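Local coordinates for protein putative arylalkylamine N-Acetyltransferase 7 (Aedes aegypti, PDB 4FD7) that probably transfers an acetyl group from acetyl-CoA to the nitrogen of an amine acceptor, as a member of the GNAT superfamily, at residues A[17-22]-A[28-33]; A[88-93]-A[97-102]. All coordinates share one frame; numbering follows the deposited sequence.

Contact 1 (A[17-22]-A[28-33])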
loop_
_atom_site.group_PDB
_atom_site.type_symbol
_atom_site.label_atom_id
_atom_site.label_comp_id
_atom_site.label_asym_id
_atom_site.label_seq_id
_atom_site.Cartn_x
_atom_site.Cartn_y
_atom_site.Cartn_z
ATOM N N ARG A 17 6.815 0.090 17.096
ATOM C CA ARG A 17 8.115 0.756 17.230
ATOM C C ARG A 17 9.218 -0.246 16.934
ATOM O O ARG A 17 9.078 -1.434 17.222
ATOM C CB ARG A 17 8.308 1.343 18.635
ATOM C CG ARG A 17 7.301 2.420 19.018
ATOM C CD ARG A 17 7.652 3.021 20.371
ATOM N NE ARG A 17 6.592 3.856 20.942
ATOM C CZ ARG A 17 6.460 5.157 20.709
ATOM N NH1 ARG A 17 7.305 5.785 19.900
ATOM N NH2 ARG A 17 5.476 5.837 21.277
ATOM N N PHE A 18 10.320 0.226 16.364
ATOM C CA PHE A 18 11.394 -0.673 15.999
ATOM C C PHE A 18 12.699 0.095 15.869
ATOM O O PHE A 18 12.696 1.321 15.697
ATOM C CB PHE A 18 11.063 -1.377 14.675
ATOM C CG PHE A 18 10.962 -0.440 13.503
ATOM C CD1 PHE A 18 12.075 -0.162 12.724
ATOM C CD2 PHE A 18 9.763 0.171 13.189
ATOM C CE1 PHE A 18 11.990 0.710 11.648
ATOM C CE2 PHE A 18 9.669 1.049 12.107
ATOM C CZ PHE A 18 10.772 1.304 11.333
ATOM N N GLN A 19 13.812 -0.627 15.929
ATOM C CA GLN A 19 15.119 -0.025 15.716
ATOM C C GLN A 19 15.688 -0.368 14.339
ATOM O O GLN A 19 15.546 -1.485 13.846
ATOM C CB GLN A 19 16.092 -0.467 16.801
ATOM C CG GLN A 19 15.659 -0.082 18.215
ATOM C CD GLN A 19 16.549 -0.698 19.275
ATOM O OE1 GLN A 19 17.419 -0.027 19.845
ATOM N NE2 GLN A 19 16.352 -1.981 19.533
ATOM N N ALA A 20 16.351 0.610 13.737
ATOM C CA ALA A 20 16.992 0.425 12.446
ATOM C C ALA A 20 18.110 1.441 12.310
ATOM O O ALA A 20 18.258 2.336 13.144
ATOM C CB ALA A 20 15.985 0.584 11.330
ATOM N N LYS A 21 18.916 1.281 11.267
ATOM C CA LYS A 21 20.063 2.150 11.055
ATOM C C LYS A 21 19.605 3.588 10.884
ATOM O O LYS A 21 18.591 3.865 10.228
ATOM C CB LYS A 21 20.855 1.684 9.829
ATOM C CG LYS A 21 22.352 1.920 9.928
ATOM C CD LYS A 21 22.909 1.303 11.197
ATOM C CE LYS A 21 22.828 -0.218 11.179
ATOM N NZ LYS A 21 22.844 -0.807 12.552
ATOM N N ASP A 22 20.342 4.507 11.494
ATOM C CA ASP A 22 20.030 5.919 11.378
ATOM C C ASP A 22 20.417 6.404 9.978
ATOM O O ASP A 22 20.959 5.635 9.185
ATOM C CB ASP A 22 20.776 6.708 12.455
ATOM C CG ASP A 22 20.072 7.995 12.829
ATOM O OD1 ASP A 22 20.282 8.505 13.955
ATOM O OD2 ASP A 22 19.296 8.499 11.997
ATOM N N LEU A 28 22.106 2.514 15.419
ATOM C CA LEU A 28 20.668 2.317 15.443
ATOM C C LEU A 28 19.984 3.561 15.980
ATOM O O LEU A 28 20.575 4.359 16.714
ATOM C CB LEU A 28 20.306 1.155 16.359
ATOM C CG LEU A 28 20.475 -0.259 15.846
ATOM C CD1 LEU A 28 20.039 -1.257 16.907
ATOM C CD2 LEU A 28 19.670 -0.429 14.592
ATOM N N VAL A 29 18.724 3.716 15.609
ATOM C CA VAL A 29 17.898 4.759 16.159
ATOM C C VAL A 29 16.506 4.154 16.198
ATOM O O VAL A 29 16.293 3.072 15.643
ATOM C CB VAL A 29 17.973 6.020 15.285
ATOM C CG1 VAL A 29 17.401 5.747 13.897
ATOM C CG2 VAL A 29 17.289 7.210 15.964
ATOM N N TRP A 30 15.571 4.817 16.864
ATOM C CA TRP A 30 14.219 4.293 16.963
ATOM C C TRP A 30 13.331 4.951 15.933
ATOM O O TRP A 30 13.490 6.131 15.630
ATOM C CB TRP A 30 13.646 4.549 18.356
ATOM C CG TRP A 30 14.100 3.594 19.378
ATOM C CD1 TRP A 30 15.141 3.755 20.246
ATOM C CD2 TRP A 30 13.516 2.326 19.677
ATOM N NE1 TRP A 30 15.249 2.655 21.061
ATOM C CE2 TRP A 30 14.261 1.757 20.728
ATOM C CE3 TRP A 30 12.436 1.606 19.153
ATOM C CZ2 TRP A 30 13.970 0.504 21.265
ATOM C CZ3 TRP A 30 12.149 0.357 19.682
ATOM C CH2 TRP A 30 12.908 -0.180 20.727
ATOM N N TYR A 31 12.392 4.171 15.397
ATOM C CA TYR A 31 11.376 4.681 14.505
ATOM C C TYR A 31 10.021 4.248 15.053
ATOM O O TYR A 31 9.944 3.337 15.874
ATOM C CB TYR A 31 11.522 4.064 13.108
ATOM C CG TYR A 31 12.797 4.408 12.364
ATOM C CD1 TYR A 31 12.816 5.421 11.410
ATOM C CD2 TYR A 31 13.969 3.702 12.596
ATOM C CE1 TYR A 31 13.983 5.732 10.712
ATOM C CE2 TYR A 31 15.129 4.001 11.912
ATOM C CZ TYR A 31 15.133 5.016 10.971
ATOM O OH TYR A 31 16.297 5.315 10.282
ATOM N N ARG A 32 8.955 4.877 14.578
ATOM C CA ARG A 32 7.618 4.420 14.919
ATOM C C ARG A 32 6.742 4.405 13.670
ATOM O O ARG A 32 7.006 5.136 12.705
ATOM C CB ARG A 32 6.986 5.317 15.981
ATOM C CG ARG A 32 6.800 6.765 15.534
ATOM C CD ARG A 32 6.252 7.618 16.657
ATOM N NE ARG A 32 5.968 8.982 16.219
ATOM C CZ ARG A 32 6.875 9.951 16.161
ATOM N NH1 ARG A 32 8.132 9.714 16.516
ATOM N NH2 ARG A 32 6.524 11.158 15.744
ATOM N N VAL A 33 5.711 3.564 13.712
ATOM C CA VAL A 33 4.652 3.560 12.710
ATOM C C VAL A 33 3.347 3.898 13.437
ATOM O O VAL A 33 3.018 3.283 14.461
ATOM C CB VAL A 33 4.496 2.192 12.031
ATOM C CG1 VAL A 33 3.536 2.316 10.825
ATOM C CG2 VAL A 33 5.853 1.634 11.599
HETATM O O HOH W 1 9.583 4.356 18.218
#
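Leu28 opens the second strand of an antiparallel hairpin at the outer edge of the N-terminal sheet of this GNAT-family fold, and its methyl CD2 comes down on the backbone of the first strand, 3.3 Å from Ala20 C. Val29 forms a hydrogen-bonded pair with Ala20; Val29 N lies 2.9 Å from Ala20 O. The CB and methyls of Val29 lean on the carboxylate of Asp22, whose OD2 is engaged in a salt bridge with Arg92 of the neighbouring strand 88-92. Trp30, on the opposite sheet face, is roofed by Gln19: extended beyond CG, that chain lays its amide almost flat on the indole, the planes 11° apart, while Gln19 CG lies over the ring centre, 3.4 Å from the centroid of the Trp30 six-membered ring, in a CH-pi contact. Tyr31 pairs with Phe18 through two backbone bonds, and the Tyr31 N to Phe18 O bond measures 2.9 Å. With Phe18 CG placed between its own N and carbonyl carbon (chi1 64°), the phenyl ring offers one face to Tyr31, and Phe18 CZ lies 3.4 Å from Tyr31 CB. The two rings run nearly parallel but slide past each other. The phenol reaches on along the hairpin to donate from Tyr31 OH to Lys21 O at 2.7 Å, tilted 26° from the carbonyl plane. At Arg32 the aliphatic chain passes beside the guanidinium of Arg17, which forms a salt bridge with Glu93; a water links Arg17 NH1 to Tyr31 O. Val33 then meets the edge of the phenyl ring, Val33 CG2 being 3.9 Å from Phe18 CE2.

Contact 2 (A[88-93]-A[97-102])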
loop_
_atom_site.group_PDB
_atom_site.type_symbol
_atom_site.label_atom_id
_atom_site.label_comp_id
_atom_site.label_asym_id
_atom_site.label_seq_id
_atom_site.Cartn_x
_atom_site.Cartn_y
_atom_site.Cartn_z
ATOM N N LEU A 88 -1.167 4.695 7.318
ATOM C CA LEU A 88 -0.068 4.574 8.272
ATOM C C LEU A 88 1.187 5.346 7.857
ATOM O O LEU A 88 1.499 5.431 6.676
ATOM C CB LEU A 88 0.252 3.098 8.485
ATOM C CG LEU A 88 -0.864 2.300 9.171
ATOM C CD1 LEU A 88 -0.514 0.823 9.227
ATOM C CD2 LEU A 88 -1.084 2.854 10.575
ATOM N N VAL A 89 1.906 5.908 8.834
ATOM C CA VAL A 89 3.083 6.719 8.524
ATOM C C VAL A 89 4.232 6.340 9.452
ATOM O O VAL A 89 4.002 5.980 10.612
ATOM C CB VAL A 89 2.779 8.241 8.631
ATOM C CG1 VAL A 89 2.382 8.660 10.067
ATOM C CG2 VAL A 89 3.975 9.076 8.173
ATOM N N CYS A 90 5.457 6.401 8.936
ATOM C CA CYS A 90 6.643 6.091 9.734
ATOM C C CYS A 90 7.445 7.360 9.999
ATOM O O CYS A 90 7.709 8.159 9.084
ATOM C CB CYS A 90 7.533 5.056 9.011
ATOM S SG CYS A 90 9.067 4.567 9.873
ATOM N N PHE A 91 7.823 7.547 11.260
ATOM C CA PHE A 91 8.712 8.658 11.630
ATOM C C PHE A 91 9.925 8.113 12.352
ATOM O O PHE A 91 9.839 7.103 13.039
ATOM C CB PHE A 91 8.019 9.652 12.575
ATOM C CG PHE A 91 6.844 10.372 11.971
ATOM C CD1 PHE A 91 7.010 11.243 10.899
ATOM C CD2 PHE A 91 5.568 10.199 12.499
ATOM C CE1 PHE A 91 5.907 11.930 10.356
ATOM C CE2 PHE A 91 4.464 10.870 11.960
ATOM C CZ PHE A 91 4.633 11.737 10.890
ATOM N N ARG A 92 11.053 8.792 12.188
ATOM C CA ARG A 92 12.230 8.555 13.008
ATOM C C ARG A 92 12.114 9.428 14.262
ATOM O O ARG A 92 11.781 10.607 14.164
ATOM C CB ARG A 92 13.480 8.948 12.213
ATOM C CG ARG A 92 14.810 8.622 12.889
ATOM C CD ARG A 92 15.925 8.950 11.918
ATOM N NE ARG A 92 15.727 10.278 11.349
ATOM C CZ ARG A 92 16.583 11.284 11.489
ATOM N NH1 ARG A 92 17.714 11.103 12.158
ATOM N NH2 ARG A 92 16.313 12.466 10.948
ATOM N N GLU A 93 12.353 8.846 15.437
ATOM C CA GLU A 93 12.320 9.598 16.692
ATOM C C GLU A 93 13.292 10.756 16.612
ATOM O O GLU A 93 14.474 10.554 16.351
ATOM C CB GLU A 93 12.701 8.716 17.882
ATOM C CG GLU A 93 11.857 7.480 18.061
ATOM C CD GLU A 93 10.412 7.776 18.359
ATOM O OE1 GLU A 93 9.577 6.900 18.046
ATOM O OE2 GLU A 93 10.117 8.869 18.909
ATOM N N GLU A 97 9.825 14.537 9.915
ATOM C CA GLU A 97 9.870 14.259 8.488
ATOM C C GLU A 97 9.327 12.868 8.173
ATOM O O GLU A 97 9.655 11.895 8.860
ATOM C CB GLU A 97 11.309 14.381 7.998
ATOM C CG GLU A 97 11.456 14.582 6.519
ATOM C CD GLU A 97 12.891 14.861 6.149
ATOM O OE1 GLU A 97 13.364 15.984 6.420
ATOM O OE2 GLU A 97 13.551 13.945 5.613
ATOM N N ILE A 98 8.504 12.771 7.135
ATOM C CA ILE A 98 7.931 11.475 6.761
ATOM C C ILE A 98 8.997 10.514 6.233
ATOM O O ILE A 98 9.697 10.817 5.260
ATOM C CB ILE A 98 6.802 11.615 5.722
ATOM C CG1 ILE A 98 5.600 12.323 6.345
ATOM C CG2 ILE A 98 6.407 10.230 5.169
ATOM C CD1 ILE A 98 4.512 12.665 5.354
ATOM N N VAL A 99 9.124 9.352 6.869
ATOM C CA VAL A 99 10.073 8.344 6.396
ATOM C C VAL A 99 9.412 7.461 5.342
ATOM O O VAL A 99 9.960 7.244 4.258
ATOM C CB VAL A 99 10.619 7.467 7.534
ATOM C CG1 VAL A 99 11.520 6.384 6.980
ATOM C CG2 VAL A 99 11.391 8.320 8.550
ATOM N N GLY A 100 8.233 6.952 5.677
ATOM C CA GLY A 100 7.440 6.181 4.744
ATOM C C GLY A 100 5.961 6.380 5.008
ATOM O O GLY A 100 5.572 6.873 6.063
ATOM N N VAL A 101 5.128 6.013 4.040
ATOM C CA VAL A 101 3.685 6.102 4.213
ATOM C C VAL A 101 3.001 4.963 3.450
ATOM O O VAL A 101 3.531 4.463 2.465
ATOM C CB VAL A 101 3.132 7.535 3.874
ATOM C CG1 VAL A 101 3.687 8.053 2.581
ATOM C CG2 VAL A 101 1.612 7.581 3.851
ATOM N N ASN A 102 1.860 4.501 3.960
ATOM C CA ASN A 102 1.093 3.427 3.333
ATOM C C ASN A 102 -0.335 3.932 3.362
ATOM O O ASN A 102 -0.912 4.103 4.437
ATOM C CB ASN A 102 1.201 2.142 4.165
ATOM C CG ASN A 102 1.039 0.854 3.337
ATOM O OD1 ASN A 102 1.253 -0.242 3.856
ATOM N ND2 ASN A 102 0.648 0.977 2.074
HETATM O O HOH W 2 11.205 11.292 10.997
#
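Leu88 and Asn102 face each other as a hydrogen-bonded pair at one end of two antiparallel strands whose directions differ by 166°. Leu88 N reaches Asn102 O at 3.0 Å and Asn102 N returns to Leu88 O at 2.9 Å. Val89 and Val101 follow as a non-hydrogen-bonded pair. At Cys90 the match shifts by a residue: Cys90 N donates to Gly100 O at 2.9 Å, whereas Cys90 O is reached by Val99 N, also at 2.9 Å. Two residues thus stand against one, a classic beta bulge, with Val99 turned to a near-helical backbone (phi -87°, psi -50°) and Gly100 extended. Gly100 N is buried there without a partner. The bulge interrupts a hairpin in the middle of the N-terminal sheet of the GNAT fold, and it leaves both Ile98 and Val99 packed against the first strand. On one face, Val89 CG2 meets Ile98 CG2 at 4.0 Å and lies 3.4 Å from Gly100 O; the same methyl lies over one face of the Phe91 ring, toward its rim. That ring turns its edge to the other strand, bringing Phe91 CD1 within 3.4 Å of Glu97 O, while Ile98 CG1 touches Phe91 CE1 obliquely. Helix 41-55 packs on Ile98 and Val101 here. The other face carries Cys90, whose sulfur SG lies 4.0 Å from Val99 CB, with Ile164 and Ile168 of helix 164-170 packing against Val99 and Cys90, respectively. Asn102 directs its amide outside the hairpin, ND2 to Gly152 O and OD1 to Arg172 NH2. Near the turn, a water accepts from Arg92 N and lies within bonding distance of Glu97 O, to which it can donate.

In the fold
Both contacts are hairpins of one five-stranded antiparallel sheet, joined where strand 28-35 runs beside strand 88-92: Arg32 N lies 2.8 Å from Phe91 O, and Trp30 O lies 2.9 Å from Glu93 N. Contact 1 sits at the sheet's outer edge, its centre about 20 Å from the centre of the chain, and packs Phe18 and Tyr31 on its buried face, with long polar chains and the indole of Trp30 on its exposed one. Contact 2, its centre about 13 Å from that of the chain, is mostly buried between two helices and relies on backbone bonds and aliphatic contacts, with the one ring of Phe91. Charged side chains of 17-22 reach across strand 28-35 to segment 88-93.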